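Local coordinates for 3-methylaspartate ammonia-lyase (Citrobacter amalonaticus, PDB 1KKO), which catalyses the reversible, magnesium-dependent elimination of ammonia from (2S,3S)-3-methyl-L-aspartate to give mesaconate, at residues S54-L57 and A63-V66; L134-L139 and T364-R369; A6-G11 and D95-L100. All coordinates share one frame; numbering follows the deposited sequence.

From the N terminus, strand 3-18 supplies residues 6-11, which are met by residues 95-100 on helix 86-101; contact 3 closes that long loop. Nested inside it is contact 1, the short beta hairpin of 54-57 and 63-66. Contact 2 opens only afterwards, at 134-139, and spans most of the barrel sequence before 364-369 returns to meet it. Contacts 1 and 3 share a sheet, since Ser54 N pairs with Thr9 O and Gln56 O with Leu7 N in probable hydrogen bonds, and both lie within the N-terminal domain. Contact 2 ties that domain's helix 128-146 to the TIM barrel, and Ala137 packs against Val55 of contact 1.

Contact 1 (S54-L57 and A63-V66); sequences SVQL and AVAV
Val64 CG1 comes up obliquely at the oxygen end of the Gln56 carboxamide, 4.0 Å from Gln56 OE1, off the rim and not over the face. Val66 CG1 approaches the same side chain lower down, beside Gln56 CG. CG of Gln56 stands anti to the carbonyl carbon (chi1 -65°), and the chain then runs extended, lifting the amide off the sheet so that it crosses Val64 obliquely. The nitrogen end looks elsewhere: NE2 is hydrogen-bonded to Arg404 O of the second subunit. Two peptide groups make the backbone link. Leu57 N gives a hydrogen bond to Ala65 O (2.8 Å), and Ala65 N returns one to Leu57 O (2.9 Å). Leu57 and Ala65 are thus an antiparallel hydrogen-bonded pair, while Gln56 and Val66 form the adjoining non-hydrogen-bonded pair. Close CA-H...O contacts fill in between, among them Gln56 CA to Ala65 O at 3.2 Å and Val66 CA to Val55 O at 3.3 Å. On the sheet face of Leu57 and Ala65, the two CB atoms lie 4.1 Å apart. This is a beta hairpin, the second and third strands of the antiparallel sheet in the enolase-type N-terminal domain. Strand 3-18 continues the sheet beyond 54-57 through Thr9 and Leu7. Helix 128-146 packs on the Leu57 and Ala65 face with Ala137 and Ala141, and its Asp140 accepts from Val66 N. On the other face Gln56 and Val64 meet Leu408 of the second subunit, and Val66 touches Ile366 and Arg369 of helix 365-378.

Contact 2 (L134-L139 and T364-R369); sequences LSQALL and TEISAR
Gln136 presses its carboxamide against the CA-CB bond of Ser367, and nearly all the closeness of this small contact is there. OE1 comes within 3.3 Å of Ser367 CA and NE2 within 3.5 Å of Ser367 CB, while both carbons lie to one side of the amide plane. CG of Gln136 sits beside the backbone N (chi1 -70°) and the chain stretches straight out from there, bridging helices whose nearest CA atoms, those of Gln136 and Ser367, are still 7.1 Å apart. OE1 accepts from Asp68 N and NE2 is hydrogen-bonded outside the two segments as well, so both ends of the amide are held and its rotation is probably fixed. The looser side is Ile366: its CG2 meets OE1 at 3.8 Å, but the end of the chain leads off toward Arg404 of the second subunit. The start of helix 365-378 is closed by a capping box, in which Ser367 N donates to Thr364 OG1 (3.0 Å) and Thr364 N to Ser367 OG (3.0 Å). Asp68 OD2 is hydrogen-bonded to Thr364 OG1, and Glu363 OE2 to Ser367 OG. The contact joins the two domains near the substrate-binding region, with the side chains of Ser367 and Thr360 about 7 Å apart. Helix 128-146 comes from the N-terminal domain and helix 365-378 from the TIM barrel; strand 64-69 runs beside both, and helix 392-410 flanks the latter through Ile397.

Contact 3 (A6-G11 and D95-L100); sequences ALFTAG and DHIKPL
Phe8 and Ile97 meet at about a right angle in a strand-on-helix packing of the N-terminal alpha/beta domain, the capping domain of the enolase superfamily. Ile97 CG2 comes up obliquely to the ring and stops 4.0 Å from Phe8 CZ. That methyl is anti to the backbone N of Ile97, a setting that turns CG2 back toward the strand while the longer branch leads away. Lys98 takes the neighbouring part of the ring: its N lies at the ring edge, near the plane, and its CB stands 4.1 Å from Phe8 CE2, the lysine chain slanting past the ring. Around them, Phe8 also reaches Leu134 of helix 128-146 and Val53 and Val55 of strand 47-59, and Ile97 likewise packs on Leu134, making one apolar layer between sheet and helices. The helix is irregular here: it has a wider, pi-type turn at 95-97 and is kinked where Pro99, whose ring nitrogen has no hydrogen to give, and Leu100 make no bond to the turn before. Leu100 N instead bonds Ile97 O at 2.9 Å. Lys98 leaves the helix with CG opposite its N, then turns sharply where chi3 is nearly eclipsed (1°), a bend that carries NZ back to a hydrogen bond with Asn94 OD1. At the bend the aliphatic chain passes Ala6, with CD 3.8 Å from Ala6 O and CG 4.3 Å from Ala6 CB.

Contact 1 (S54-L57 and A63-V66)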
loop_
_atom_site.group_PDB
_atom_site.type_symbol
_atom_site.label_atom_id
_atom_site.label_comp_id
_atom_site.label_asym_id
_atom_site.label_seq_id
_atom_site.Cartn_x
_atom_site.Cartn_y
_atom_site.Cartn_z
ATOM N N SER A 54 -10.258 11.206 5.830
ATOM C CA SER A 54 -9.489 12.061 4.956
ATOM C C SER A 54 -9.973 13.493 5.089
ATOM O O SER A 54 -11.168 13.753 5.117
ATOM C CB SER A 54 -9.626 11.643 3.495
ATOM O OG SER A 54 -8.990 10.408 3.210
ATOM N N VAL A 55 -9.009 14.394 5.165
ATOM C CA VAL A 55 -9.243 15.826 5.202
ATOM C C VAL A 55 -8.812 16.393 3.858
ATOM O O VAL A 55 -7.700 16.140 3.414
ATOM C CB VAL A 55 -8.369 16.489 6.302
ATOM C CG1 VAL A 55 -8.658 17.978 6.403
ATOM C CG2 VAL A 55 -8.607 15.799 7.640
ATOM N N GLN A 56 -9.707 17.113 3.194
ATOM C CA GLN A 56 -9.368 17.788 1.956
ATOM C C GLN A 56 -9.677 19.260 2.143
ATOM O O GLN A 56 -10.768 19.619 2.587
ATOM C CB GLN A 56 -10.178 17.225 0.791
ATOM C CG GLN A 56 -9.841 15.780 0.486
ATOM C CD GLN A 56 -10.608 15.260 -0.704
ATOM O OE1 GLN A 56 -10.044 15.144 -1.791
ATOM N NE2 GLN A 56 -11.892 14.981 -0.515
ATOM N N LEU A 57 -8.708 20.094 1.791
ATOM C CA LEU A 57 -8.868 21.534 1.913
ATOM C C LEU A 57 -8.737 22.128 0.527
ATOM O O LEU A 57 -7.668 22.112 -0.065
ATOM C CB LEU A 57 -7.789 22.114 2.824
ATOM C CG LEU A 57 -7.637 21.465 4.200
ATOM C CD1 LEU A 57 -6.470 22.073 4.946
ATOM C CD2 LEU A 57 -8.883 21.590 5.043
ATOM N N ALA A 63 -6.325 24.500 -5.608
ATOM C CA ALA A 63 -5.562 23.331 -5.181
ATOM C C ALA A 63 -6.318 22.619 -4.085
ATOM O O ALA A 63 -7.118 23.216 -3.378
ATOM C CB ALA A 63 -4.190 23.728 -4.692
ATOM N N VAL A 64 -6.066 21.325 -3.958
ATOM C CA VAL A 64 -6.694 20.536 -2.927
ATOM C C VAL A 64 -5.626 19.912 -2.066
ATOM O O VAL A 64 -4.907 19.018 -2.499
ATOM C CB VAL A 64 -7.583 19.426 -3.509
ATOM C CG1 VAL A 64 -8.273 18.673 -2.385
ATOM C CG2 VAL A 64 -8.598 20.021 -4.459
ATOM N N ALA A 65 -5.531 20.386 -0.829
ATOM C CA ALA A 65 -4.575 19.856 0.145
ATOM C C ALA A 65 -5.190 18.662 0.851
ATOM O O ALA A 65 -6.383 18.660 1.123
ATOM C CB ALA A 65 -4.207 20.932 1.137
ATOM N N VAL A 66 -4.364 17.669 1.162
ATOM C CA VAL A 66 -4.855 16.444 1.762
ATOM C C VAL A 66 -4.074 15.992 2.988
ATOM O O VAL A 66 -2.868 16.239 3.130
ATOM C CB VAL A 66 -4.878 15.278 0.725
ATOM C CG1 VAL A 66 -5.734 15.640 -0.463
ATOM C CG2 VAL A 66 -3.474 14.909 0.252
#

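Contact 2 (L134-L139 and T364-R369)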
loop_
_atom_site.group_PDB
_atom_site.type_symbol
_atom_site.label_atom_id
_atom_site.label_comp_id
_atom_site.label_asym_id
_atom_site.label_seq_id
_atom_site.Cartn_x
_atom_site.Cartn_y
_atom_site.Cartn_z
ATOM N N LEU A 134 -5.393 16.765 10.458
ATOM C CA LEU A 134 -5.529 18.184 10.187
ATOM C C LEU A 134 -4.183 18.808 9.883
ATOM O O LEU A 134 -4.038 19.581 8.946
ATOM C CB LEU A 134 -6.156 18.921 11.366
ATOM C CG LEU A 134 -7.614 18.618 11.681
ATOM C CD1 LEU A 134 -8.024 19.399 12.914
ATOM C CD2 LEU A 134 -8.530 18.962 10.512
ATOM N N SER A 135 -3.185 18.472 10.684
ATOM C CA SER A 135 -1.873 19.079 10.514
ATOM C C SER A 135 -1.217 18.659 9.191
ATOM O O SER A 135 -0.531 19.451 8.542
ATOM C CB SER A 135 -0.984 18.769 11.707
ATOM O OG SER A 135 -0.641 17.405 11.753
ATOM N N GLN A 136 -1.442 17.416 8.759
ATOM C CA GLN A 136 -0.944 16.992 7.454
ATOM C C GLN A 136 -1.555 17.859 6.359
ATOM O O GLN A 136 -0.865 18.352 5.497
ATOM C CB GLN A 136 -1.312 15.549 7.146
ATOM C CG GLN A 136 -0.616 14.480 7.961
ATOM C CD GLN A 136 -1.378 13.192 7.840
ATOM O OE1 GLN A 136 -1.821 12.838 6.744
ATOM N NE2 GLN A 136 -1.569 12.499 8.952
ATOM N N ALA A 137 -2.867 18.023 6.410
ATOM C CA ALA A 137 -3.552 18.800 5.391
ATOM C C ALA A 137 -3.134 20.275 5.426
ATOM O O ALA A 137 -3.013 20.902 4.386
ATOM C CB ALA A 137 -5.044 18.668 5.532
ATOM N N LEU A 138 -2.916 20.819 6.621
ATOM C CA LEU A 138 -2.506 22.215 6.747
ATOM C C LEU A 138 -1.099 22.438 6.213
ATOM O O LEU A 138 -0.827 23.492 5.634
ATOM C CB LEU A 138 -2.624 22.685 8.196
ATOM C CG LEU A 138 -4.079 22.822 8.639
ATOM C CD1 LEU A 138 -4.158 22.808 10.143
ATOM C CD2 LEU A 138 -4.719 24.081 8.060
ATOM N N LEU A 139 -0.211 21.462 6.389
ATOM C CA LEU A 139 1.127 21.542 5.836
ATOM C C LEU A 139 1.051 21.483 4.322
ATOM O O LEU A 139 1.679 22.262 3.613
ATOM C CB LEU A 139 2.005 20.414 6.363
ATOM C CG LEU A 139 3.435 20.406 5.805
ATOM C CD1 LEU A 139 4.204 21.692 6.101
ATOM C CD2 LEU A 139 4.209 19.207 6.339
ATOM N N THR A 364 -2.067 5.537 6.651
ATOM C CA THR A 364 -2.488 5.591 5.249
ATOM C C THR A 364 -1.374 5.983 4.307
ATOM O O THR A 364 -0.283 6.344 4.706
ATOM C CB THR A 364 -3.638 6.586 5.030
ATOM O OG1 THR A 364 -3.130 7.932 5.114
ATOM C CG2 THR A 364 -4.715 6.457 6.081
ATOM N N GLU A 365 -1.679 5.921 3.019
ATOM C CA GLU A 365 -0.733 6.327 2.002
ATOM C C GLU A 365 -0.439 7.818 2.106
ATOM O O GLU A 365 0.692 8.246 1.901
ATOM C CB GLU A 365 -1.206 5.907 0.603
ATOM C CG GLU A 365 -2.063 6.881 -0.203
ATOM C CD GLU A 365 -3.491 7.081 0.275
ATOM O OE1 GLU A 365 -3.831 6.740 1.426
ATOM O OE2 GLU A 365 -4.278 7.627 -0.527
ATOM N N ILE A 366 -1.453 8.610 2.437
ATOM C CA ILE A 366 -1.269 10.051 2.559
ATOM C C ILE A 366 -0.478 10.395 3.807
ATOM O O ILE A 366 0.405 11.241 3.762
ATOM C CB ILE A 366 -2.625 10.781 2.570
ATOM C CG1 ILE A 366 -3.275 10.676 1.193
ATOM C CG2 ILE A 366 -2.451 12.232 3.007
ATOM C CD1 ILE A 366 -4.631 11.289 1.084
ATOM N N SER A 367 -0.777 9.762 4.930
ATOM C CA SER A 367 -0.046 10.091 6.150
ATOM C C SER A 367 1.409 9.681 5.993
ATOM O O SER A 367 2.316 10.420 6.379
ATOM C CB SER A 367 -0.710 9.488 7.386
ATOM O OG SER A 367 -0.641 8.069 7.408
ATOM N N ALA A 368 1.658 8.516 5.403
ATOM C CA ALA A 368 3.024 8.066 5.186
ATOM C C ALA A 368 3.764 9.000 4.235
ATOM O O ALA A 368 4.914 9.360 4.490
ATOM C CB ALA A 368 3.054 6.652 4.642
ATOM N N ARG A 369 3.123 9.390 3.141
ATOM C CA ARG A 369 3.751 10.268 2.174
ATOM C C ARG A 369 4.109 11.597 2.840
ATOM O O ARG A 369 5.177 12.167 2.599
ATOM C CB ARG A 369 2.806 10.469 0.990
ATOM C CG ARG A 369 3.394 11.201 -0.162
ATOM C CD ARG A 369 2.476 11.230 -1.339
ATOM N NE ARG A 369 1.281 12.029 -1.097
ATOM C CZ ARG A 369 0.032 11.617 -1.264
ATOM N NH1 ARG A 369 -0.248 10.369 -1.628
ATOM N NH2 ARG A 369 -0.947 12.464 -1.037
#

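Contact 3 (A6-G11 and D95-L100)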
loop_
_atom_site.group_PDB
_atom_site.type_symbol
_atom_site.label_atom_id
_atom_site.label_comp_id
_atom_site.label_asym_id
_atom_site.label_seq_id
_atom_site.Cartn_x
_atom_site.Cartn_y
_atom_site.Cartn_z
ATOM N N ALA A 6 -13.606 22.876 3.324
ATOM C CA ALA A 6 -12.991 21.732 4.009
ATOM C C ALA A 6 -13.949 20.544 3.927
ATOM O O ALA A 6 -15.147 20.694 4.187
ATOM C CB ALA A 6 -12.708 22.070 5.448
ATOM N N LEU A 7 -13.415 19.376 3.567
ATOM C CA LEU A 7 -14.217 18.162 3.413
ATOM C C LEU A 7 -13.611 17.047 4.227
ATOM O O LEU A 7 -12.393 16.920 4.291
ATOM C CB LEU A 7 -14.250 17.701 1.952
ATOM C CG LEU A 7 -14.844 18.665 0.937
ATOM C CD1 LEU A 7 -15.002 17.932 -0.378
ATOM C CD2 LEU A 7 -16.164 19.179 1.379
ATOM N N PHE A 8 -14.476 16.251 4.841
ATOM C CA PHE A 8 -14.089 15.102 5.652
ATOM C C PHE A 8 -14.763 13.857 5.087
ATOM O O PHE A 8 -15.985 13.835 4.925
ATOM C CB PHE A 8 -14.509 15.310 7.102
ATOM C CG PHE A 8 -13.842 16.493 7.760
ATOM C CD1 PHE A 8 -12.506 16.436 8.141
ATOM C CD2 PHE A 8 -14.547 17.664 7.989
ATOM C CE1 PHE A 8 -11.883 17.508 8.747
ATOM C CE2 PHE A 8 -13.916 18.750 8.581
ATOM C CZ PHE A 8 -12.585 18.660 8.965
ATOM N N THR A 9 -13.974 12.834 4.776
ATOM C CA THR A 9 -14.525 11.606 4.218
ATOM C C THR A 9 -13.981 10.386 4.936
ATOM O O THR A 9 -12.768 10.228 5.139
ATOM C CB THR A 9 -14.257 11.515 2.710
ATOM O OG1 THR A 9 -12.875 11.558 2.445
ATOM C CG2 THR A 9 -14.712 12.732 2.008
ATOM N N ALA A 10 -14.892 9.507 5.314
ATOM C CA ALA A 10 -14.544 8.256 5.978
ATOM C C ALA A 10 -13.800 7.343 5.028
ATOM O O ALA A 10 -14.065 7.332 3.829
ATOM C CB ALA A 10 -15.803 7.548 6.477
ATOM N N GLY A 11 -12.850 6.581 5.559
ATOM C CA GLY A 11 -12.144 5.598 4.760
ATOM C C GLY A 11 -11.572 4.503 5.618
ATOM O O GLY A 11 -11.784 4.430 6.832
ATOM N N ASP A 95 -19.176 19.574 12.288
ATOM C CA ASP A 95 -19.794 20.525 13.213
ATOM C C ASP A 95 -18.803 21.475 13.873
ATOM O O ASP A 95 -19.041 22.686 13.950
ATOM C CB ASP A 95 -20.504 19.770 14.338
ATOM C CG ASP A 95 -21.749 19.042 13.876
ATOM O OD1 ASP A 95 -22.193 19.263 12.732
ATOM O OD2 ASP A 95 -22.341 18.223 14.611
ATOM N N HIS A 96 -17.697 20.925 14.367
ATOM C CA HIS A 96 -16.789 21.685 15.212
ATOM C C HIS A 96 -15.522 22.170 14.544
ATOM O O HIS A 96 -14.903 23.114 15.016
ATOM C CB HIS A 96 -16.349 20.820 16.390
ATOM C CG HIS A 96 -17.461 20.422 17.303
ATOM N ND1 HIS A 96 -17.724 19.110 17.631
ATOM C CD2 HIS A 96 -18.364 21.167 17.984
ATOM C CE1 HIS A 96 -18.751 19.065 18.459
ATOM N NE2 HIS A 96 -19.157 20.299 18.691
ATOM N N ILE A 97 -15.097 21.505 13.476
ATOM C CA ILE A 97 -13.816 21.835 12.885
ATOM C C ILE A 97 -13.920 22.511 11.525
ATOM O O ILE A 97 -13.153 23.419 11.236
ATOM C CB ILE A 97 -12.935 20.563 12.844
ATOM C CG1 ILE A 97 -12.756 19.988 14.259
ATOM C CG2 ILE A 97 -11.591 20.864 12.200
ATOM C CD1 ILE A 97 -12.131 20.961 15.280
ATOM N N LYS A 98 -14.857 22.074 10.695
ATOM C CA LYS A 98 -15.042 22.708 9.396
ATOM C C LYS A 98 -15.101 24.252 9.475
ATOM O O LYS A 98 -14.420 24.922 8.711
ATOM C CB LYS A 98 -16.273 22.142 8.694
ATOM C CG LYS A 98 -16.518 22.724 7.309
ATOM C CD LYS A 98 -17.737 22.124 6.596
ATOM C CE LYS A 98 -18.472 21.087 7.407
ATOM N NZ LYS A 98 -18.926 19.970 6.536
ATOM N N PRO A 99 -15.895 24.833 10.379
ATOM C CA PRO A 99 -15.952 26.302 10.475
ATOM C C PRO A 99 -14.657 26.967 10.919
ATOM O O PRO A 99 -14.451 28.162 10.704
ATOM C CB PRO A 99 -17.040 26.546 11.516
ATOM C CG PRO A 99 -17.842 25.329 11.522
ATOM C CD PRO A 99 -16.851 24.197 11.300
ATOM N N LEU A 100 -13.786 26.206 11.569
ATOM C CA LEU A 100 -12.503 26.733 11.983
ATOM C C LEU A 100 -11.486 26.663 10.859
ATOM O O LEU A 100 -10.436 27.303 10.917
ATOM C CB LEU A 100 -11.988 25.984 13.211
ATOM C CG LEU A 100 -12.877 26.128 14.448
ATOM C CD1 LEU A 100 -12.420 25.229 15.588
ATOM C CD2 LEU A 100 -12.899 27.566 14.894
#